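Local coordinates for HTH cro/C1-type domain-containing protein (Pseudomonas aeruginosa PAO1, PDB 7CSV) that acts as the antitoxin HigA, a dimeric regulator that recognises pseudopalindromic DNA motifs, probably through its helix-turn-helix domain, at residues Ile14-Phe19 with Phe69-Leu73; Met6-Pro11 with Glu76-Thr81. All blocks are in the same frame, centred on the assembly; numbering follows the deposited sequence.

Contact 1: residues Ile14-Phe19 with Phe69-Leu73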
loop_
_atom_site.group_PDB
_atom_site.type_symbol
_atom_site.label_atom_id
_atom_site.label_comp_id
_atom_site.label_asym_id
_atom_site.label_seq_id
_atom_site.Cartn_x
_atom_site.Cartn_y
_atom_site.Cartn_z
ATOM N N ILE A 14 -0.754 3.573 -15.285
ATOM C CA ILE A 14 -2.122 4.073 -15.214
ATOM C C ILE A 14 -2.137 5.594 -15.151
ATOM O O ILE A 14 -3.011 6.242 -15.747
ATOM C CB ILE A 14 -2.846 3.439 -14.014
ATOM C CG1 ILE A 14 -3.065 1.946 -14.299
ATOM C CG2 ILE A 14 -4.150 4.174 -13.692
ATOM C CD1 ILE A 14 -3.907 1.243 -13.296
ATOM N N LEU A 15 -1.183 6.193 -14.432
ATOM C CA LEU A 15 -1.090 7.651 -14.408
ATOM C C LEU A 15 -0.868 8.198 -15.812
ATOM O O LEU A 15 -1.562 9.132 -16.246
ATOM C CB LEU A 15 0.041 8.086 -13.476
ATOM C CG LEU A 15 0.382 9.569 -13.383
ATOM C CD1 LEU A 15 -0.861 10.317 -12.993
ATOM C CD2 LEU A 15 1.510 9.771 -12.364
ATOM N N ARG A 16 0.091 7.605 -16.542
ATOM C CA ARG A 16 0.380 8.017 -17.914
ATOM C C ARG A 16 -0.852 7.869 -18.799
ATOM O O ARG A 16 -1.249 8.805 -19.495
ATOM C CB ARG A 16 1.535 7.181 -18.494
ATOM C CG ARG A 16 2.928 7.526 -18.003
ATOM C CD ARG A 16 4.016 6.859 -18.869
ATOM N NE ARG A 16 3.600 5.560 -19.404
ATOM C CZ ARG A 16 3.942 4.379 -18.893
ATOM N NH1 ARG A 16 3.499 3.265 -19.460
ATOM N NH2 ARG A 16 4.732 4.291 -17.824
ATOM N N ASP A 17 -1.453 6.680 -18.801
ATOM C CA ASP A 17 -2.453 6.336 -19.806
ATOM C C ASP A 17 -3.813 6.954 -19.515
ATOM O O ASP A 17 -4.477 7.439 -20.436
ATOM C CB ASP A 17 -2.618 4.818 -19.910
ATOM C CG ASP A 17 -1.394 4.119 -20.456
ATOM O OD1 ASP A 17 -0.528 4.778 -21.057
ATOM O OD2 ASP A 17 -1.300 2.893 -20.264
ATOM N N GLU A 18 -4.270 6.913 -18.256
ATOM C CA GLU A 18 -5.634 7.304 -17.934
ATOM C C GLU A 18 -5.743 8.732 -17.436
ATOM O O GLU A 18 -6.864 9.223 -17.258
ATOM C CB GLU A 18 -6.231 6.367 -16.880
ATOM C CG GLU A 18 -6.208 4.919 -17.271
ATOM C CD GLU A 18 -7.115 4.634 -18.441
ATOM O OE1 GLU A 18 -7.935 5.501 -18.790
ATOM O OE2 GLU A 18 -7.009 3.544 -19.010
ATOM N N PHE A 19 -4.622 9.398 -17.182
ATOM C CA PHE A 19 -4.699 10.753 -16.650
ATOM C C PHE A 19 -3.857 11.724 -17.470
ATOM O O PHE A 19 -4.397 12.695 -18.012
ATOM C CB PHE A 19 -4.293 10.749 -15.175
ATOM C CG PHE A 19 -5.258 10.005 -14.295
ATOM C CD1 PHE A 19 -5.120 8.644 -14.084
ATOM C CD2 PHE A 19 -6.327 10.670 -13.697
ATOM C CE1 PHE A 19 -6.016 7.957 -13.287
ATOM C CE2 PHE A 19 -7.220 9.992 -12.894
ATOM C CZ PHE A 19 -7.060 8.624 -12.687
ATOM N N PHE A 69 -7.335 5.092 -4.119
ATOM C CA PHE A 69 -7.257 4.632 -5.505
ATOM C C PHE A 69 -5.808 4.422 -5.915
ATOM O O PHE A 69 -5.443 3.363 -6.440
ATOM C CB PHE A 69 -7.941 5.643 -6.435
ATOM C CG PHE A 69 -7.718 5.377 -7.912
ATOM C CD1 PHE A 69 -8.475 4.419 -8.588
ATOM C CD2 PHE A 69 -6.760 6.086 -8.619
ATOM C CE1 PHE A 69 -8.271 4.183 -9.952
ATOM C CE2 PHE A 69 -6.549 5.864 -9.979
ATOM C CZ PHE A 69 -7.308 4.913 -10.646
ATOM N N TRP A 70 -4.957 5.417 -5.639
ATOM C CA TRP A 70 -3.548 5.322 -6.006
ATOM C C TRP A 70 -2.805 4.338 -5.125
ATOM O O TRP A 70 -1.933 3.614 -5.610
ATOM C CB TRP A 70 -2.898 6.700 -5.930
ATOM C CG TRP A 70 -3.527 7.607 -6.908
ATOM C CD1 TRP A 70 -4.503 8.519 -6.663
ATOM C CD2 TRP A 70 -3.282 7.639 -8.310
ATOM N NE1 TRP A 70 -4.860 9.151 -7.825
ATOM C CE2 TRP A 70 -4.128 8.631 -8.856
ATOM C CE3 TRP A 70 -2.415 6.945 -9.157
ATOM C CZ2 TRP A 70 -4.138 8.942 -10.217
ATOM C CZ3 TRP A 70 -2.427 7.253 -10.512
ATOM C CH2 TRP A 70 -3.277 8.248 -11.024
ATOM N N MET A 71 -3.119 4.304 -3.828
ATOM C CA MET A 71 -2.417 3.374 -2.955
ATOM C C MET A 71 -2.804 1.945 -3.276
ATOM O O MET A 71 -1.990 1.036 -3.088
ATOM C CB MET A 71 -2.703 3.666 -1.490
ATOM C CG MET A 71 -2.119 4.994 -1.031
ATOM S SD MET A 71 -0.334 5.147 -1.151
ATOM C CE MET A 71 0.154 4.212 0.303
ATOM N N ASN A 72 -4.037 1.732 -3.743
ATOM C CA ASN A 72 -4.450 0.383 -4.132
ATOM C C ASN A 72 -3.704 -0.074 -5.378
ATOM O O ASN A 72 -3.320 -1.245 -5.485
ATOM C CB ASN A 72 -5.966 0.335 -4.363
ATOM C CG ASN A 72 -6.779 0.441 -3.070
ATOM O OD1 ASN A 72 -6.259 0.242 -1.963
ATOM N ND2 ASN A 72 -8.069 0.747 -3.214
ATOM N N LEU A 73 -3.477 0.837 -6.335
ATOM C CA LEU A 73 -2.661 0.477 -7.492
ATOM C C LEU A 73 -1.238 0.156 -7.065
ATOM O O LEU A 73 -0.624 -0.797 -7.564
ATOM C CB LEU A 73 -2.652 1.613 -8.512
ATOM C CG LEU A 73 -3.990 1.967 -9.157
ATOM C CD1 LEU A 73 -3.823 3.183 -10.059
ATOM C CD2 LEU A 73 -4.524 0.768 -9.934
#

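Contact 2: residues Met6-Pro11 with Glu76-Thr81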
loop_
_atom_site.group_PDB
_atom_site.type_symbol
_atom_site.label_atom_id
_atom_site.label_comp_id
_atom_site.label_asym_id
_atom_site.label_seq_id
_atom_site.Cartn_x
_atom_site.Cartn_y
_atom_site.Cartn_z
ATOM N N MET A 6 0.855 -13.681 -10.657
ATOM C CA MET A 6 0.737 -12.227 -10.581
ATOM C C MET A 6 1.685 -11.583 -11.580
ATOM O O MET A 6 2.883 -11.888 -11.590
ATOM C CB MET A 6 1.064 -11.710 -9.174
ATOM C CG MET A 6 0.192 -12.267 -8.063
ATOM S SD MET A 6 -1.443 -11.496 -8.066
ATOM C CE MET A 6 -1.012 -9.855 -7.478
ATOM N N ARG A 7 1.158 -10.689 -12.406
ATOM C CA ARG A 7 1.994 -9.893 -13.279
ATOM C C ARG A 7 1.871 -8.430 -12.866
ATOM O O ARG A 7 0.751 -7.936 -12.680
ATOM C CB ARG A 7 1.595 -10.082 -14.762
ATOM C CG ARG A 7 1.969 -8.907 -15.659
ATOM C CD ARG A 7 2.468 -9.303 -17.057
ATOM N NE ARG A 7 3.506 -10.340 -17.068
ATOM C CZ ARG A 7 3.719 -11.176 -18.084
ATOM N NH1 ARG A 7 4.681 -12.090 -18.012
ATOM N NH2 ARG A 7 2.995 -11.070 -19.194
ATOM N N PRO A 8 2.982 -7.719 -12.694
ATOM C CA PRO A 8 2.922 -6.363 -12.132
ATOM C C PRO A 8 2.502 -5.315 -13.152
ATOM O O PRO A 8 2.930 -5.326 -14.309
ATOM C CB PRO A 8 4.360 -6.123 -11.642
ATOM C CG PRO A 8 5.060 -7.489 -11.732
ATOM C CD PRO A 8 4.365 -8.202 -12.832
ATOM N N ILE A 9 1.656 -4.392 -12.706
ATOM C CA ILE A 9 1.325 -3.196 -13.466
ATOM C C ILE A 9 1.710 -2.008 -12.606
ATOM O O ILE A 9 1.109 -1.786 -11.550
ATOM C CB ILE A 9 -0.162 -3.133 -13.829
ATOM C CG1 ILE A 9 -0.535 -4.276 -14.767
ATOM C CG2 ILE A 9 -0.494 -1.796 -14.477
ATOM C CD1 ILE A 9 -1.899 -4.107 -15.350
ATOM N N HIS A 10 2.692 -1.247 -13.060
ATOM C CA HIS A 10 3.140 -0.106 -12.276
ATOM C C HIS A 10 2.082 0.995 -12.257
ATOM O O HIS A 10 1.459 1.283 -13.284
ATOM C CB HIS A 10 4.448 0.445 -12.826
ATOM C CG HIS A 10 5.175 1.306 -11.850
ATOM N ND1 HIS A 10 4.823 2.619 -11.622
ATOM C CD2 HIS A 10 6.211 1.043 -11.021
ATOM C CE1 HIS A 10 5.618 3.129 -10.699
ATOM N NE2 HIS A 10 6.473 2.193 -10.320
ATOM N N PRO A 11 1.860 1.633 -11.103
ATOM C CA PRO A 11 0.901 2.744 -11.049
ATOM C C PRO A 11 1.200 3.845 -12.043
ATOM O O PRO A 11 0.269 4.526 -12.486
ATOM C CB PRO A 11 1.039 3.263 -9.612
ATOM C CG PRO A 11 1.582 2.104 -8.839
ATOM C CD PRO A 11 2.423 1.304 -9.779
ATOM N N GLU A 76 -1.100 -3.293 -5.324
ATOM C CA GLU A 76 -1.146 -4.390 -6.292
ATOM C C GLU A 76 0.218 -4.603 -6.935
ATOM O O GLU A 76 0.683 -5.744 -7.049
ATOM C CB GLU A 76 -2.213 -4.139 -7.362
ATOM C CG GLU A 76 -2.262 -5.248 -8.457
ATOM C CD GLU A 76 -2.955 -6.532 -8.023
ATOM O OE1 GLU A 76 -3.005 -7.483 -8.846
ATOM O OE2 GLU A 76 -3.460 -6.618 -6.882
ATOM N N TYR A 77 0.891 -3.512 -7.326
ATOM C CA TYR A 77 2.213 -3.620 -7.944
ATOM C C TYR A 77 3.221 -4.229 -6.978
ATOM O O TYR A 77 3.982 -5.139 -7.340
ATOM C CB TYR A 77 2.690 -2.235 -8.410
ATOM C CG TYR A 77 4.141 -2.234 -8.861
ATOM C CD1 TYR A 77 4.495 -2.631 -10.150
ATOM C CD2 TYR A 77 5.156 -1.840 -7.993
ATOM C CE1 TYR A 77 5.837 -2.631 -10.561
ATOM C CE2 TYR A 77 6.484 -1.835 -8.388
ATOM C CZ TYR A 77 6.822 -2.226 -9.666
ATOM O OH TYR A 77 8.147 -2.201 -10.035
ATOM N N SER A 78 3.249 -3.730 -5.742
ATOM C CA SER A 78 4.202 -4.257 -4.766
ATOM C C SER A 78 3.919 -5.720 -4.460
ATOM O O SER A 78 4.848 -6.520 -4.286
ATOM C CB SER A 78 4.158 -3.434 -3.486
ATOM O OG SER A 78 4.617 -2.122 -3.735
ATOM N N LEU A 79 2.638 -6.088 -4.377
ATOM C CA LEU A 79 2.318 -7.493 -4.133
ATOM C C LEU A 79 2.733 -8.361 -5.305
ATOM O O LEU A 79 3.236 -9.479 -5.110
ATOM C CB LEU A 79 0.826 -7.661 -3.860
ATOM C CG LEU A 79 0.389 -7.251 -2.454
ATOM C CD1 LEU A 79 -1.132 -7.301 -2.341
ATOM C CD2 LEU A 79 1.049 -8.152 -1.392
ATOM N N ALA A 80 2.528 -7.877 -6.531
ATOM C CA ALA A 80 2.876 -8.696 -7.694
ATOM C C ALA A 80 4.375 -8.964 -7.744
ATOM O O ALA A 80 4.817 -10.098 -7.972
ATOM C CB ALA A 80 2.403 -8.015 -8.976
ATOM N N THR A 81 5.183 -7.922 -7.540
ATOM C CA THR A 81 6.627 -8.104 -7.582
ATOM C C THR A 81 7.099 -9.001 -6.446
ATOM O O THR A 81 7.931 -9.894 -6.657
ATOM C CB THR A 81 7.320 -6.744 -7.535
ATOM O OG1 THR A 81 7.090 -6.131 -6.260
ATOM C CG2 THR A 81 6.734 -5.859 -8.599
HETATM O O HOH W 1 -0.973 -7.408 -10.698
#

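Contact 1: residues Ile14-Phe19 with Phe69-Leu73
With Ile14 nearest Leu73 and Leu15 nearest Trp70 along the backbones, two helical segments run at 132° to each other with their axes 12.8 Å apart, a separation bridged by apolar side chains. Ile14 and Leu73 meet tip to tip, and the methyls Ile14 CD1 and Leu73 CD2 are pressed to 3.5 Å, tighter than usual for two carbons. The indole of Trp70 spans the middle. Trp70 holds CG anti to its carbonyl carbon (chi1 -63°), which carries the six-membered ring across to the opposite helix, where CH2 lies 3.7 Å from Leu15 CD1. The contact packs the first helix of the Cro/C1-type helix-turn-helix fold, helix 11-23, against the start of the fifth, helix 67-93. Phe19 closes the far side: Trp70 CH2 sits over one face of its ring, 3.6 Å from Phe19 CE1, and the two ring planes are inclined at 49°. Phe69 adds its CE2, 3.9 Å from Phe19 CZ, while its CD2 lies over a face of the Trp70 indole. Leu59 and Ala56 of helix 53-63 also pack on Trp70, whose NE1 makes a weak hydrogen bond to Thr65 OG1.

Contact 2: residues Met6-Pro11 with Glu76-Thr81
Tyr77 and His10 are brought together by matching first torsions: in each, CG lies anti to the backbone N (chi1 171° and -162°), which sends the phenol out from helix 67-93 and swings the imidazole round to meet it. The result is a T-shaped pair. An edge of His10 is directed at a face of Tyr77, with His10 CD2 3.6 Å from Tyr77 CZ and the ring planes at 64°. Thr81 CG2 lies over the opposite face, near the rim, so the phenol has the imidazole on one side and a methyl on the other. Pro8 packs beside it, its CB 3.8 Å from Tyr77 CD1, and Pro11 CD lies 3.8 Å from Tyr77 CB. Nearer the N-terminus of the extended segment, the chain comes close to Ala80: Pro8 CA is 3.6 Å from Ala80 CB. Met6, bent at chi2 and chi3, folds its CE back to 3.4 Å from Glu76 OE1. The N-terminal segment thus lies along the long helix before entering helix 11-23, whose N-cap is His10, with His10 ND1 accepting a hydrogen bond from Gly12 N. No direct hydrogen bond crosses the contact, but one water donates to both Arg7 O (2.7 Å) and Glu76 OE1 (2.8 Å), while Glu76 OE2 is bonded to Gln68 NE2 of the second subunit. Because ND1 acts as an acceptor in the cap, His10 is probably neutral, with its proton on NE2, and its approach to Tyr77 is then that of a polarised C-H to a pi face rather than a cation-pi interaction.

Overall arrangement
Contacts 1 and 2 share helix 67-93. Its first turns receive helix 11-23 in contact 1; further along, contact 2 lays the segment preceding helix 11-23 against the same helix. The two centres are about 12 Å apart, and the contacts touch directly where Leu73 C lies 3.9 Å from Pro11 CG. Residues 6-19 are therefore held to the long helix first as an extended chain and then as a helix. Both sites also reach the second subunit: Met71 packs on its Leu79, and Ser78 on its Ala53, so the helix that fastens the N-terminal region also contributes to the dimer interface.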